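Local coordinates for proline dehydrogenase (Bradyrhizobium japonicum USDA 110, PDB 3HAZ), which probably oxidises proline to glutamate in two steps, through an FAD-dependent proline dehydrogenase and an NAD-dependent aldehyde dehydrogenase joined in one chain, at residues P245-I250 / A284-L289; S302-D307 / H334-M339. One frame throughout, in Å; residues are numbered along the deposited sequence.

Interaction 1 of 2, residues P245-I250 / A284-L289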
loop_
_atom_site.group_PDB
_atom_site.type_symbol
_atom_site.label_atom_id
_atom_site.label_comp_id
_atom_site.label_asym_id
_atom_site.label_seq_id
_atom_site.Cartn_x
_atom_site.Cartn_y
_atom_site.Cartn_z
ATOM N N PRO A 245 -22.258 41.778 -33.032
ATOM C CA PRO A 245 -21.450 42.086 -31.841
ATOM C C PRO A 245 -22.004 41.505 -30.531
ATOM O O PRO A 245 -21.273 41.447 -29.541
ATOM C CB PRO A 245 -21.482 43.624 -31.770
ATOM C CG PRO A 245 -22.440 44.090 -32.846
ATOM C CD PRO A 245 -23.156 42.892 -33.385
ATOM N N ARG A 246 -23.274 41.115 -30.510
ATOM C CA ARG A 246 -23.809 40.372 -29.373
ATOM C C ARG A 246 -24.530 39.146 -29.897
ATOM O O ARG A 246 -25.749 39.035 -29.747
ATOM C CB ARG A 246 -24.790 41.206 -28.525
ATOM C CG ARG A 246 -24.226 42.450 -27.846
ATOM C CD ARG A 246 -23.098 42.173 -26.855
ATOM N NE ARG A 246 -23.413 41.154 -25.854
ATOM C CZ ARG A 246 -22.729 40.978 -24.722
ATOM N NH1 ARG A 246 -21.713 41.778 -24.424
ATOM N NH2 ARG A 246 -23.068 40.017 -23.872
ATOM N N PHE A 247 -23.779 38.238 -30.518
ATOM C CA PHE A 247 -24.335 36.992 -31.035
ATOM C C PHE A 247 -24.477 35.989 -29.895
ATOM O O PHE A 247 -23.548 35.238 -29.584
ATOM C CB PHE A 247 -23.460 36.423 -32.162
ATOM C CG PHE A 247 -24.045 35.204 -32.827
ATOM C CD1 PHE A 247 -23.375 33.997 -32.804
ATOM C CD2 PHE A 247 -25.284 35.267 -33.454
ATOM C CE1 PHE A 247 -23.917 32.878 -33.402
ATOM C CE2 PHE A 247 -25.830 34.151 -34.053
ATOM C CZ PHE A 247 -25.149 32.956 -34.026
ATOM N N GLU A 248 -25.653 35.987 -29.277
ATOM C CA GLU A 248 -25.888 35.243 -28.047
ATOM C C GLU A 248 -27.387 35.043 -27.842
ATOM O O GLU A 248 -28.202 35.878 -28.253
ATOM C CB GLU A 248 -25.319 36.023 -26.854
ATOM C CG GLU A 248 -26.092 37.318 -26.569
ATOM C CD GLU A 248 -25.375 38.261 -25.613
ATOM O OE1 GLU A 248 -24.404 37.832 -24.957
ATOM O OE2 GLU A 248 -25.785 39.438 -25.523
ATOM N N ALA A 249 -27.742 33.947 -27.179
ATOM C CA ALA A 249 -29.140 33.608 -26.917
ATOM C C ALA A 249 -29.968 34.746 -26.307
ATOM O O ALA A 249 -31.090 35.000 -26.747
ATOM C CB ALA A 249 -29.223 32.369 -26.044
ATOM N N ILE A 250 -29.441 35.423 -25.288
ATOM C CA ILE A 250 -30.237 36.446 -24.606
ATOM C C ILE A 250 -30.501 37.670 -25.486
ATOM O O ILE A 250 -31.420 38.446 -25.222
ATOM C CB ILE A 250 -29.634 36.886 -23.250
ATOM C CG1 ILE A 250 -28.281 37.572 -23.450
ATOM C CG2 ILE A 250 -29.541 35.698 -22.286
ATOM C CD1 ILE A 250 -27.731 38.208 -22.192
ATOM N N ALA A 284 -21.225 25.478 -28.671
ATOM C CA ALA A 284 -22.479 24.765 -28.467
ATOM C C ALA A 284 -23.614 25.675 -28.012
ATOM O O ALA A 284 -24.773 25.440 -28.359
ATOM C CB ALA A 284 -22.288 23.612 -27.477
ATOM N N ASP A 285 -23.295 26.707 -27.233
ATOM C CA ASP A 285 -24.344 27.584 -26.728
ATOM C C ASP A 285 -24.889 28.513 -27.814
ATOM O O ASP A 285 -25.878 29.213 -27.604
ATOM C CB ASP A 285 -23.915 28.354 -25.462
ATOM C CG ASP A 285 -22.801 29.358 -25.717
ATOM O OD1 ASP A 285 -22.380 29.524 -26.879
ATOM O OD2 ASP A 285 -22.344 29.981 -24.734
ATOM N N ARG A 286 -24.253 28.492 -28.981
ATOM C CA ARG A 286 -24.731 29.270 -30.123
ATOM C C ARG A 286 -25.414 28.410 -31.193
ATOM O O ARG A 286 -25.894 28.936 -32.199
ATOM C CB ARG A 286 -23.570 30.060 -30.745
ATOM C CG ARG A 286 -23.101 31.249 -29.896
ATOM C CD ARG A 286 -21.757 31.766 -30.381
ATOM N NE ARG A 286 -21.563 33.188 -30.093
ATOM C CZ ARG A 286 -20.391 33.809 -30.184
ATOM N NH1 ARG A 286 -19.304 33.127 -30.541
ATOM N NH2 ARG A 286 -20.298 35.109 -29.917
ATOM N N LEU A 287 -25.458 27.094 -30.987
ATOM C CA LEU A 287 -26.032 26.195 -31.991
ATOM C C LEU A 287 -27.477 26.560 -32.368
ATOM O O LEU A 287 -27.796 26.761 -33.539
ATOM C CB LEU A 287 -25.978 24.742 -31.519
ATOM C CG LEU A 287 -26.569 23.739 -32.518
ATOM C CD1 LEU A 287 -25.939 23.909 -33.893
ATOM C CD2 LEU A 287 -26.424 22.308 -32.027
ATOM N N GLU A 288 -28.344 26.620 -31.369
ATOM C CA GLU A 288 -29.759 26.909 -31.586
ATOM C C GLU A 288 -29.978 28.259 -32.257
ATOM O O GLU A 288 -30.783 28.382 -33.177
ATOM C CB GLU A 288 -30.513 26.877 -30.255
ATOM C CG GLU A 288 -30.663 25.500 -29.649
ATOM C CD GLU A 288 -31.581 25.499 -28.437
ATOM O OE1 GLU A 288 -32.080 26.588 -28.071
ATOM O OE2 GLU A 288 -31.808 24.413 -27.856
ATOM N N LEU A 289 -29.265 29.274 -31.780
ATOM C CA LEU A 289 -29.395 30.615 -32.331
ATOM C C LEU A 289 -28.930 30.626 -33.782
ATOM O O LEU A 289 -29.562 31.233 -34.643
ATOM C CB LEU A 289 -28.588 31.618 -31.500
ATOM C CG LEU A 289 -28.689 33.084 -31.935
ATOM C CD1 LEU A 289 -30.139 33.582 -31.892
ATOM C CD2 LEU A 289 -27.785 33.955 -31.077
HETATM O O HOH W 1 -25.662 31.883 -26.679
#

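Interaction 2 of 2, residues S302-D307 / H334-M339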
loop_
_atom_site.group_PDB
_atom_site.type_symbol
_atom_site.label_atom_id
_atom_site.label_comp_id
_atom_site.label_asym_id
_atom_site.label_seq_id
_atom_site.Cartn_x
_atom_site.Cartn_y
_atom_site.Cartn_z
ATOM N N SER A 302 -35.126 35.011 -52.509
ATOM C CA SER A 302 -33.994 35.431 -53.332
ATOM C C SER A 302 -32.916 34.348 -53.449
ATOM O O SER A 302 -32.034 34.438 -54.302
ATOM C CB SER A 302 -33.373 36.723 -52.787
ATOM O OG SER A 302 -32.648 36.477 -51.588
ATOM N N LEU A 303 -32.988 33.327 -52.598
ATOM C CA LEU A 303 -31.979 32.263 -52.620
ATOM C C LEU A 303 -32.422 31.032 -53.421
ATOM O O LEU A 303 -31.699 30.042 -53.515
ATOM C CB LEU A 303 -31.538 31.893 -51.200
ATOM C CG LEU A 303 -30.895 33.053 -50.430
ATOM C CD1 LEU A 303 -30.359 32.611 -49.068
ATOM C CD2 LEU A 303 -29.791 33.695 -51.265
ATOM N N LYS A 304 -33.606 31.111 -54.021
ATOM C CA LYS A 304 -34.076 30.053 -54.911
ATOM C C LYS A 304 -33.147 29.900 -56.115
ATOM O O LYS A 304 -32.506 30.863 -56.548
ATOM C CB LYS A 304 -35.489 30.364 -55.411
ATOM C CG LYS A 304 -36.581 30.251 -54.360
ATOM C CD LYS A 304 -37.905 30.800 -54.907
ATOM C CE LYS A 304 -39.067 30.510 -53.967
ATOM N NZ LYS A 304 -39.281 29.044 -53.782
ATOM N N GLY A 305 -33.087 28.689 -56.658
ATOM C CA GLY A 305 -32.345 28.433 -57.880
ATOM C C GLY A 305 -30.839 28.488 -57.701
ATOM O O GLY A 305 -30.112 28.833 -58.629
ATOM N N TRP A 306 -30.371 28.148 -56.503
ATOM C CA TRP A 306 -28.942 28.156 -56.203
ATOM C C TRP A 306 -28.636 27.045 -55.212
ATOM O O TRP A 306 -29.313 26.917 -54.188
ATOM C CB TRP A 306 -28.526 29.522 -55.656
ATOM C CG TRP A 306 -27.165 29.573 -55.007
ATOM C CD1 TRP A 306 -25.970 29.222 -55.568
ATOM C CD2 TRP A 306 -26.866 30.036 -53.682
ATOM N NE1 TRP A 306 -24.947 29.430 -54.670
ATOM C CE2 TRP A 306 -25.471 29.930 -53.508
ATOM C CE3 TRP A 306 -27.642 30.524 -52.628
ATOM C CZ2 TRP A 306 -24.837 30.293 -52.318
ATOM C CZ3 TRP A 306 -27.010 30.890 -51.449
ATOM C CH2 TRP A 306 -25.622 30.771 -51.304
ATOM N N ASP A 307 -27.627 26.237 -55.527
ATOM C CA ASP A 307 -27.344 25.019 -54.768
ATOM C C ASP A 307 -26.110 25.123 -53.856
ATOM O O ASP A 307 -25.623 24.110 -53.341
ATOM C CB ASP A 307 -27.162 23.826 -55.724
ATOM C CG ASP A 307 -28.388 23.568 -56.599
ATOM O OD1 ASP A 307 -29.496 24.028 -56.249
ATOM O OD2 ASP A 307 -28.237 22.892 -57.641
ATOM N N HIS A 334 -38.176 24.184 -48.095
ATOM C CA HIS A 334 -37.967 25.305 -49.006
ATOM C C HIS A 334 -37.579 24.817 -50.402
ATOM O O HIS A 334 -37.258 25.617 -51.282
ATOM C CB HIS A 334 -36.927 26.282 -48.441
ATOM C CG HIS A 334 -37.324 26.894 -47.128
ATOM N ND1 HIS A 334 -38.376 27.778 -47.006
ATOM C CD2 HIS A 334 -36.810 26.748 -45.884
ATOM C CE1 HIS A 334 -38.495 28.145 -45.742
ATOM N NE2 HIS A 334 -37.557 27.534 -45.041
ATOM N N ASP A 335 -37.629 23.500 -50.590
ATOM C CA ASP A 335 -37.213 22.850 -51.831
ATOM C C ASP A 335 -35.870 23.380 -52.339
ATOM O O ASP A 335 -35.771 23.888 -53.455
ATOM C CB ASP A 335 -38.291 22.982 -52.914
ATOM C CG ASP A 335 -38.006 22.110 -54.126
ATOM O OD1 ASP A 335 -37.252 21.124 -53.984
ATOM O OD2 ASP A 335 -38.531 22.410 -55.219
ATOM N N ARG A 336 -34.841 23.249 -51.511
ATOM C CA ARG A 336 -33.503 23.675 -51.887
ATOM C C ARG A 336 -32.539 22.500 -51.851
ATOM O O ARG A 336 -32.788 21.496 -51.186
ATOM C CB ARG A 336 -32.996 24.778 -50.948
ATOM C CG ARG A 336 -33.950 25.953 -50.768
ATOM C CD ARG A 336 -33.977 26.873 -51.988
ATOM N NE ARG A 336 -34.919 27.969 -51.768
ATOM C CZ ARG A 336 -34.643 29.061 -51.059
ATOM N NH1 ARG A 336 -35.569 29.993 -50.892
ATOM N NH2 ARG A 336 -33.439 29.224 -50.516
ATOM N N LYS A 337 -31.448 22.633 -52.597
ATOM C CA LYS A 337 -30.296 21.759 -52.457
ATOM C C LYS A 337 -29.294 22.481 -51.572
ATOM O O LYS A 337 -29.075 23.686 -51.732
ATOM C CB LYS A 337 -29.658 21.490 -53.818
ATOM C CG LYS A 337 -30.417 20.524 -54.707
ATOM C CD LYS A 337 -29.526 20.073 -55.859
ATOM C CE LYS A 337 -30.074 18.829 -56.532
ATOM N NZ LYS A 337 -29.070 18.215 -57.442
ATOM N N LEU A 338 -28.693 21.752 -50.639
ATOM C CA LEU A 338 -27.718 22.336 -49.730
ATOM C C LEU A 338 -26.410 21.569 -49.771
ATOM O O LEU A 338 -26.389 20.360 -50.002
ATOM C CB LEU A 338 -28.253 22.344 -48.292
ATOM C CG LEU A 338 -29.594 23.037 -48.040
ATOM C CD1 LEU A 338 -30.046 22.821 -46.599
ATOM C CD2 LEU A 338 -29.508 24.519 -48.369
ATOM N N MET A 339 -25.318 22.287 -49.556
ATOM C CA MET A 339 -24.022 21.666 -49.358
ATOM C C MET A 339 -23.713 21.738 -47.864
ATOM O O MET A 339 -23.703 22.819 -47.267
ATOM C CB MET A 339 -22.961 22.362 -50.217
ATOM C CG MET A 339 -23.243 22.247 -51.727
ATOM S SD MET A 339 -22.229 23.295 -52.802
ATOM C CE MET A 339 -20.695 22.351 -52.865
HETATM O O HOH W 2 -30.794 28.275 -51.451
HETATM O O HOH W 3 -37.921 28.087 -51.569
HETATM O O HOH W 4 -28.442 26.497 -51.678
HETATM O O HOH W 5 -31.371 25.032 -54.408
#

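Interaction 1 of 2, residues P245-I250 / A284-L289
Two beta-alpha loops at the C-terminal end of the proline dehydrogenase TIM barrel meet here: residues 245-250, between helix 240-243 and helix 252-272, and residues 284-289, which run into helix 287-298. R286 supplies the polar anchor. Its CG lies anti to the carbonyl carbon and the chain stays extended to NE, which brings the guanidinium side-on to the backbone carbonyl of F247. NE of R286 donates to F247 O over 2.9 Å in a fairly straight bond (N-H...O 160°), while NH2 of R286 reaches the same F247 O over a longer, more bent 3.3 Å. The oxygen sits close to the guanidinium plane, and both nitrogens lie in the carbonyl plane, so one fork closes on one acceptor.

The F247 side chain occupies the angle between R286 and L289. With CG anti to the backbone N (chi1 -175°), CD1 of F247 comes 3.4 Å from NE of R286, and CE1 packs against R286 CB and CD. Ring and guanidinium planes stand 38° apart, which rules out a parallel stack. L289 instead places its CD2 methyl over a ring face, 4.0 Å from the F247 centroid, in a CH-pi contact. L289 CD2 also packs 3.4 Å from the carbonyl carbon of E248. V255 and L259 of helix 252-272 add apolar cover to F247.

A water joins the backbones, accepting from A249 N and donating to D285 O. R246 and E248 pair within their own loop, NH2 of R246 meeting the syn lone pair of E248 OE1 at 2.8 Å; NE of R246 meets E248 OE2, which is also hydrogen-bonded to S251.

Because NH1 of R286 forms a salt bridge with E283, the cation is probably balanced locally, and its NE and NH2 would probably polarise the F247 carbonyl.

Interaction 2 of 2, residues S302-D307 / H334-M339
R336 makes the tight half of this contact between two alpha-beta loops. A bend at chi2 (-75°) turns its guanidinium under the L303-K304 peptide: K304 N lies over the centre of one face, 3.7 Å from R336 CZ, and H334 CB over the opposite face. R336 NH2 packs 3.3 Å from L303 CB, while K304 crosses at about a right angle, its CG 3.6 Å from R336 NH1. NH1 also donates to D300 O. An alanine at R336 would remove the guanidinium and its bond to D300, and would probably loosen the hold on the L303-K304 peptide.

The rim of R336 is hydrated: one water takes R336 NE at 3.0 Å and K304 NZ and donates to H334 O, and another accepts from NH2. The W306/D307-K337 side is looser. There a water accepts from K337 N and donates to W306 O and D307 OD1; a further one lies within bonding distance of W306 O and K337 O but has more acceptors than protons. D307 crosses the K337 methylenes obliquely, its OD1 3.5 Å from K337 CB, yet D307 OD2 and K337 NZ stay 4.8 Å apart.

A Schellman motif with D335 as C-prime residue ends helix 320-333 ahead of strand 338-343. Backbone hydrogen bonds join M339 to F309 of strand 309-314 and L338 to F391 of strand 390-395, while L303 and W306 rest against helix 252-272.

In the fold
Followed from the N terminus, the contacts come in series: interaction 1 closes a loop holding helix 252-272 and strand 276-279, and interaction 2 then closes one holding strand 309-314 and helix 320-333. They neither nest nor cross; helix 287-298 leads from one toward the other. Interaction 1 joins loops that follow barrel strands, whereas interaction 2 joins loops that enter them, so the two mark opposite ends of the same TIM barrel. Their centres are 25 Å apart, with nearest atoms about 13 Å apart. Helix 252-272 is common to both, packing through V255 and L259 on interaction 1 and through L264, A267 and K271 on interaction 2.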